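Phosphoribosylaminoimidazole-succinocarboxamide synthase (Saccharomyces cerevisiae, PDB 2CNQ) catalyses the ATP-dependent joining of aspartate to 4-carboxy-5-aminoimidazole ribotide, giving SAICAR in de novo purine biosynthesis. Local coordinates at residues 31-43 against 48-60. Numbering follows the deposited sequence.
Sequences LLFVATDRISAYD and NSIPEKGILLTKL. With ADP (adenosine-5'-diphosphate), chain F; ADP (adenosine-5'-diphosphate), chain B.
Ser49 lays its CB against the backbone carbonyl of Asp37, and the next residue turns that approach into a bond: Ile50 N donates to Asp37 O over 2.9 Å, close to straight at 167°. The Ile50 side chain, its CG1 anti to the carbonyl carbon (chi1 -56°), meets the CG2 branch of Ile39 at 3.8 Å. A type II turn from Ile50 to Lys53 then wraps round the Asp37 carboxylate, which illustrates how one acidic side chain can collect two amides, at the N-cap and in the first helical turn. Glu52 N, at the N-cap, reaches Asp37 OD1 at 2.9 Å from above the carboxylate plane. Lys53 runs extended across Ile39, its CE 3.7 Å from Ile39 CD1, then bends at chi4 (-83°) to bring NZ to Arg38 O at 2.9 Å; Asp239 adds a salt bridge, and a water accepts from NZ while bridging Thr36 O and Arg38 O. Gly54 N meets Asp37 OD2 at 2.8 Å nearly along its C-O axis, and its CA-H is directed at Ala35 O; a CB there would run into Ala35 O and Thr36 O. Arg105 adds a salt bridge to OD2. An asparagine in place of Asp37 would probably leave Arg105 without its counter-charge and one of the two amides facing an NH2 group instead of an acceptor. Thr58 closes the contact with OG1 3.6 Å from Ala35 CB, a water linking that hydroxyl to Phe33 O. Strand 30-35 thus leads through the hairpin of strands 40-41 and 44-45 into helix 53-67, whose start is tied to a segment lining both ADP pockets: Leu31 and Phe33, whose ring edge meets O4', in one; Ser40 to Asp43 in the other, where the Tyr42 and Asp43 N-H groups hold the phosphates and Asp43 OD1 takes ribose O2'.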
loop_
_atom_site.group_PDB
_atom_site.type_symbol
_atom_site.label_atom_id
_atom_site.label_comp_id
_atom_site.label_asym_id
_atom_site.label_seq_id
_atom_site.Cartn_x
_atom_site.Cartn_y
_atom_site.Cartn_z
ATOM N N LEU A 31 11.600 -0.220 14.230
ATOM C CA LEU A 31 10.254 0.205 14.481
ATOM C C LEU A 31 9.377 -0.997 14.606
ATOM O O LEU A 31 9.553 -1.998 13.954
ATOM C CB LEU A 31 9.743 1.034 13.338
ATOM C CG LEU A 31 10.543 2.262 13.037
ATOM C CD1 LEU A 31 10.046 2.827 11.727
ATOM C CD2 LEU A 31 10.453 3.265 14.137
ATOM N N LEU A 32 8.367 -0.838 15.437
ATOM C CA LEU A 32 7.233 -1.726 15.521
ATOM C C LEU A 32 6.159 -1.068 14.685
ATOM O O LEU A 32 5.678 -0.002 14.994
ATOM C CB LEU A 32 6.818 -1.881 16.960
ATOM C CG LEU A 32 5.548 -2.619 17.199
ATOM C CD1 LEU A 32 5.669 -4.003 16.679
ATOM C CD2 LEU A 32 5.186 -2.581 18.656
ATOM N N PHE A 33 5.832 -1.714 13.582
ATOM C CA PHE A 33 5.057 -1.122 12.525
ATOM C C PHE A 33 3.711 -1.827 12.530
ATOM O O PHE A 33 3.601 -2.923 12.017
ATOM C CB PHE A 33 5.865 -1.406 11.259
ATOM C CG PHE A 33 5.446 -0.654 10.052
ATOM C CD1 PHE A 33 4.842 -1.293 8.995
ATOM C CD2 PHE A 33 5.735 0.650 9.931
ATOM C CE1 PHE A 33 4.556 -0.603 7.842
ATOM C CE2 PHE A 33 5.463 1.347 8.775
ATOM C CZ PHE A 33 4.860 0.702 7.744
ATOM N N VAL A 34 2.755 -1.214 13.172
ATOM C CA VAL A 34 1.517 -1.875 13.478
ATOM C C VAL A 34 0.458 -1.372 12.549
ATOM O O VAL A 34 0.135 -0.209 12.570
ATOM C CB VAL A 34 1.078 -1.640 14.920
ATOM C CG1 VAL A 34 -0.092 -2.542 15.200
ATOM C CG2 VAL A 34 2.209 -1.889 15.882
ATOM N N ALA A 35 -0.102 -2.247 11.747
ATOM C CA ALA A 35 -1.218 -1.883 10.918
ATOM C C ALA A 35 -2.461 -2.076 11.717
ATOM O O ALA A 35 -2.819 -3.182 12.054
ATOM C CB ALA A 35 -1.249 -2.693 9.665
ATOM N N THR A 36 -3.106 -0.988 12.048
ATOM C CA THR A 36 -4.369 -1.034 12.703
ATOM C C THR A 36 -5.418 -1.387 11.678
ATOM O O THR A 36 -5.111 -1.671 10.540
ATOM C CB THR A 36 -4.695 0.266 13.401
ATOM O OG1 THR A 36 -5.085 1.230 12.437
ATOM C CG2 THR A 36 -3.569 0.729 14.271
ATOM N N ASP A 37 -6.650 -1.362 12.126
ATOM C CA ASP A 37 -7.793 -1.624 11.307
ATOM C C ASP A 37 -8.449 -0.383 10.813
ATOM O O ASP A 37 -9.519 -0.445 10.249
ATOM C CB ASP A 37 -8.747 -2.500 12.060
ATOM C CG ASP A 37 -8.194 -3.855 12.280
ATOM O OD1 ASP A 37 -8.621 -4.511 13.244
ATOM O OD2 ASP A 37 -7.348 -4.300 11.501
ATOM N N ARG A 38 -7.812 0.753 11.005
ATOM C CA ARG A 38 -8.327 1.958 10.475
ATOM C C ARG A 38 -8.341 1.894 8.965
ATOM O O ARG A 38 -7.556 1.221 8.333
ATOM C CB ARG A 38 -7.475 3.134 10.906
ATOM C CG ARG A 38 -7.470 3.342 12.408
ATOM C CD ARG A 38 -6.803 4.609 12.807
ATOM N NE ARG A 38 -5.424 4.701 12.400
ATOM C CZ ARG A 38 -4.382 4.464 13.176
ATOM N NH1 ARG A 38 -3.171 4.683 12.733
ATOM N NH2 ARG A 38 -4.537 4.006 14.395
ATOM N N ILE A 39 -9.230 2.642 8.379
ATOM C CA ILE A 39 -9.253 2.768 6.942
ATOM C C ILE A 39 -9.525 4.195 6.630
ATOM O O ILE A 39 -10.246 4.868 7.334
ATOM C CB ILE A 39 -10.263 1.828 6.319
ATOM C CG1 ILE A 39 -10.178 1.840 4.800
ATOM C CG2 ILE A 39 -11.661 2.115 6.791
ATOM C CD1 ILE A 39 -10.918 0.705 4.160
ATOM N N SER A 40 -8.924 4.662 5.575
ATOM C CA SER A 40 -9.034 6.034 5.178
ATOM C C SER A 40 -9.336 6.090 3.729
ATOM O O SER A 40 -9.088 5.177 2.983
ATOM C CB SER A 40 -7.724 6.716 5.452
ATOM O OG SER A 40 -6.682 6.134 4.711
ATOM N N ALA A 41 -9.882 7.203 3.311
ATOM C CA ALA A 41 -10.082 7.435 1.900
ATOM C C ALA A 41 -10.017 8.908 1.734
ATOM O O ALA A 41 -10.482 9.654 2.578
ATOM C CB ALA A 41 -11.392 6.914 1.458
ATOM N N TYR A 42 -9.430 9.336 0.644
ATOM C CA TYR A 42 -9.263 10.740 0.397
ATOM C C TYR A 42 -8.615 11.413 1.583
ATOM O O TYR A 42 -8.934 12.544 1.912
ATOM C CB TYR A 42 -10.566 11.390 0.002
ATOM C CG TYR A 42 -11.223 10.687 -1.137
ATOM C CD1 TYR A 42 -10.715 10.742 -2.390
ATOM C CD2 TYR A 42 -12.365 9.964 -0.934
ATOM C CE1 TYR A 42 -11.345 10.112 -3.429
ATOM C CE2 TYR A 42 -13.005 9.338 -1.931
ATOM C CZ TYR A 42 -12.499 9.400 -3.179
ATOM O OH TYR A 42 -13.175 8.777 -4.188
ATOM N N ASP A 43 -7.669 10.725 2.196
ATOM C CA ASP A 43 -6.872 11.267 3.280
ATOM C C ASP A 43 -7.642 11.530 4.532
ATOM O O ASP A 43 -7.158 12.230 5.384
ATOM C CB ASP A 43 -6.066 12.469 2.863
ATOM C CG ASP A 43 -4.984 12.102 1.936
ATOM O OD1 ASP A 43 -4.847 12.780 0.926
ATOM O OD2 ASP A 43 -4.263 11.127 2.197
ATOM N N ASN A 48 -15.078 4.258 11.761
ATOM C CA ASN A 48 -15.015 2.901 12.140
ATOM C C ASN A 48 -13.987 2.159 11.337
ATOM O O ASN A 48 -13.465 2.614 10.348
ATOM C CB ASN A 48 -16.383 2.253 12.083
ATOM C CG ASN A 48 -17.094 2.401 10.777
ATOM O OD1 ASN A 48 -16.862 3.305 9.997
ATOM N ND2 ASN A 48 -18.044 1.506 10.562
ATOM N N SER A 49 -13.657 1.007 11.838
ATOM C CA SER A 49 -12.582 0.218 11.338
ATOM C C SER A 49 -13.100 -0.950 10.517
ATOM O O SER A 49 -14.286 -1.245 10.469
ATOM C CB SER A 49 -11.779 -0.240 12.561
ATOM O OG SER A 49 -10.887 0.815 13.045
ATOM N N ILE A 50 -12.168 -1.589 9.850
ATOM C CA ILE A 50 -12.432 -2.821 9.134
ATOM C C ILE A 50 -11.737 -3.896 9.934
ATOM O O ILE A 50 -10.527 -3.955 9.934
ATOM C CB ILE A 50 -11.879 -2.768 7.727
ATOM C CG1 ILE A 50 -12.390 -1.600 6.890
ATOM C CG2 ILE A 50 -12.149 -4.075 7.031
ATOM C CD1 ILE A 50 -13.838 -1.547 6.624
ATOM N N PRO A 51 -12.458 -4.732 10.646
ATOM C CA PRO A 51 -11.786 -5.664 11.522
ATOM C C PRO A 51 -10.777 -6.487 10.793
ATOM O O PRO A 51 -11.051 -7.062 9.745
ATOM C CB PRO A 51 -12.910 -6.527 12.078
ATOM C CG PRO A 51 -14.067 -5.601 12.049
ATOM C CD PRO A 51 -13.907 -4.769 10.819
ATOM N N GLU A 52 -9.606 -6.549 11.370
ATOM C CA GLU A 52 -8.493 -7.331 10.864
ATOM C C GLU A 52 -7.923 -6.873 9.563
ATOM O O GLU A 52 -7.042 -7.491 9.045
ATOM C CB GLU A 52 -8.791 -8.818 10.838
ATOM C CG GLU A 52 -9.057 -9.375 12.218
ATOM C CD GLU A 52 -10.464 -9.125 12.694
ATOM O OE1 GLU A 52 -11.386 -9.450 11.929
ATOM O OE2 GLU A 52 -10.668 -8.652 13.828
ATOM N N LYS A 53 -8.362 -5.739 9.057
ATOM C CA LYS A 53 -7.742 -5.203 7.863
ATOM C C LYS A 53 -6.263 -5.085 8.039
ATOM O O LYS A 53 -5.520 -5.359 7.124
ATOM C CB LYS A 53 -8.362 -3.871 7.574
ATOM C CG LYS A 53 -7.733 -3.140 6.425
ATOM C CD LYS A 53 -8.494 -1.884 6.131
ATOM C CE LYS A 53 -7.766 -0.999 5.175
ATOM N NZ LYS A 53 -6.753 -0.164 5.859
ATOM N N GLY A 54 -5.823 -4.628 9.203
ATOM C CA GLY A 54 -4.416 -4.465 9.395
ATOM C C GLY A 54 -3.663 -5.741 9.387
ATOM O O GLY A 54 -2.512 -5.789 8.982
ATOM N N ILE A 55 -4.287 -6.805 9.839
ATOM C CA ILE A 55 -3.677 -8.107 9.718
ATOM C C ILE A 55 -3.511 -8.432 8.248
ATOM O O ILE A 55 -2.491 -8.885 7.813
ATOM C CB ILE A 55 -4.514 -9.145 10.427
ATOM C CG1 ILE A 55 -4.494 -8.865 11.932
ATOM C CG2 ILE A 55 -3.985 -10.511 10.108
ATOM C CD1 ILE A 55 -5.398 -9.751 12.710
ATOM N N LEU A 56 -4.535 -8.173 7.460
ATOM C CA LEU A 56 -4.445 -8.436 6.034
ATOM C C LEU A 56 -3.368 -7.634 5.407
ATOM O O LEU A 56 -2.585 -8.151 4.610
ATOM C CB LEU A 56 -5.779 -8.181 5.407
ATOM C CG LEU A 56 -5.890 -8.580 3.959
ATOM C CD1 LEU A 56 -7.298 -8.947 3.680
ATOM C CD2 LEU A 56 -5.464 -7.501 3.020
ATOM N N LEU A 57 -3.267 -6.370 5.737
ATOM C CA LEU A 57 -2.235 -5.560 5.121
ATOM C C LEU A 57 -0.886 -6.081 5.478
ATOM O O LEU A 57 0.014 -6.052 4.662
ATOM C CB LEU A 57 -2.345 -4.138 5.568
ATOM C CG LEU A 57 -3.658 -3.451 5.309
ATOM C CD1 LEU A 57 -3.590 -2.071 5.861
ATOM C CD2 LEU A 57 -4.032 -3.471 3.873
ATOM N N THR A 58 -0.737 -6.525 6.699
ATOM C CA THR A 58 0.507 -7.035 7.163
ATOM C C THR A 58 0.841 -8.297 6.452
ATOM O O THR A 58 1.905 -8.451 5.894
ATOM C CB THR A 58 0.442 -7.251 8.662
ATOM O OG1 THR A 58 0.212 -6.014 9.311
ATOM C CG2 THR A 58 1.712 -7.805 9.192
ATOM N N LYS A 59 -0.070 -9.249 6.495
ATOM C CA LYS A 59 0.194 -10.531 5.911
ATOM C C LYS A 59 0.412 -10.442 4.425
ATOM O O LYS A 59 1.253 -11.100 3.876
ATOM C CB LYS A 59 -0.982 -11.443 6.210
ATOM C CG LYS A 59 -1.202 -11.707 7.687
ATOM C CD LYS A 59 -0.034 -12.351 8.433
ATOM C CE LYS A 59 -0.347 -12.367 9.940
ATOM N NZ LYS A 59 0.567 -13.262 10.708
ATOM N N LEU A 60 -0.356 -9.618 3.769
ATOM C CA LEU A 60 -0.207 -9.484 2.342
ATOM C C LEU A 60 1.118 -8.827 2.027
ATOM O O LEU A 60 1.803 -9.225 1.126
ATOM C CB LEU A 60 -1.374 -8.744 1.768
ATOM C CG LEU A 60 -1.441 -8.705 0.260
ATOM C CD1 LEU A 60 -1.251 -10.044 -0.387
ATOM C CD2 LEU A 60 -2.757 -8.128 -0.126
HETATM P PB ADP F . -5.750 7.719 2.060
HETATM O O1B ADP F . -5.849 8.292 3.434
HETATM O O2B ADP F . -4.521 8.142 1.301
HETATM O O3B ADP F . -6.011 6.231 2.088
HETATM P PA ADP F . -6.772 7.668 -0.303
HETATM O O1A ADP F . -8.008 7.657 -1.117
HETATM O O2A ADP F . -6.228 6.287 -0.323
HETATM O O3A ADP F . -6.910 8.319 1.125
HETATM O "O5'" ADP F . -5.657 8.573 -0.925
HETATM C "C5'" ADP F . -4.961 8.102 -2.060
HETATM C "C4'" ADP F . -4.059 9.140 -2.694
HETATM O "O4'" ADP F . -4.896 10.164 -3.221
HETATM C "C3'" ADP F . -3.145 9.746 -1.660
HETATM O "O3'" ADP F . -1.918 10.109 -2.266
HETATM C "C2'" ADP F . -3.922 10.957 -1.247
HETATM O "O2'" ADP F . -3.068 11.974 -0.792
HETATM C "C1'" ADP F . -4.591 11.365 -2.538
HETATM N N9 ADP F . -5.845 12.078 -2.325
HETATM C C8 ADP F . -6.726 11.788 -1.383
HETATM N N7 ADP F . -7.770 12.625 -1.431
HETATM C C5 ADP F . -7.553 13.452 -2.440
HETATM C C6 ADP F . -8.328 14.546 -2.983
HETATM N N6 ADP F . -9.513 14.860 -2.406
HETATM N N1 ADP F . -7.785 15.189 -4.034
HETATM C C2 ADP F . -6.579 14.839 -4.572
HETATM N N3 ADP F . -5.821 13.818 -4.108
HETATM C C4 ADP F . -6.272 13.104 -3.049
HETATM P PB ADP B . 0.239 7.146 5.937
HETATM O O1B ADP B . 0.012 6.319 4.758
HETATM O O2B ADP B . 1.184 8.243 5.682
HETATM O O3B ADP B . -0.915 7.697 6.619
HETATM P PA ADP B . 0.719 4.729 7.376
HETATM O O1A ADP B . 0.732 3.893 6.174
HETATM O O2A ADP B . -0.412 4.651 8.286
HETATM O O3A ADP B . 0.983 6.232 7.001
HETATM O "O5'" ADP B . 1.996 4.458 8.248
HETATM C "C5'" ADP B . 3.266 4.103 7.748
HETATM C "C4'" ADP B . 4.199 5.267 7.897
HETATM O "O4'" ADP B . 5.496 4.710 8.103
HETATM C "C3'" ADP B . 4.318 6.112 6.667
HETATM O "O3'" ADP B . 4.736 7.410 7.013
HETATM C "C2'" ADP B . 5.449 5.449 5.929
HETATM O "O2'" ADP B . 6.056 6.265 4.978
HETATM C "C1'" ADP B . 6.351 5.128 7.060
HETATM N N9 ADP B . 7.294 4.072 6.846
HETATM C C8 ADP B . 7.088 2.940 6.168
HETATM N N7 ADP B . 8.103 2.120 6.232
HETATM C C5 ADP B . 9.011 2.761 6.984
HETATM C C6 ADP B . 10.301 2.438 7.466
HETATM N N6 ADP B . 10.861 1.277 7.191
HETATM N N1 ADP B . 10.984 3.350 8.148
HETATM C C2 ADP B . 10.396 4.502 8.456
HETATM N N3 ADP B . 9.169 4.884 8.133
HETATM C C4 ADP B . 8.496 4.007 7.391
HETATM O O HOH W 1 2.212 -4.085 9.750
HETATM O O HOH W 2 -6.285 -1.085 8.311
HETATM O O HOH W 3 -11.056 3.829 10.349
HETATM O O HOH W 4 -6.731 2.924 4.531
#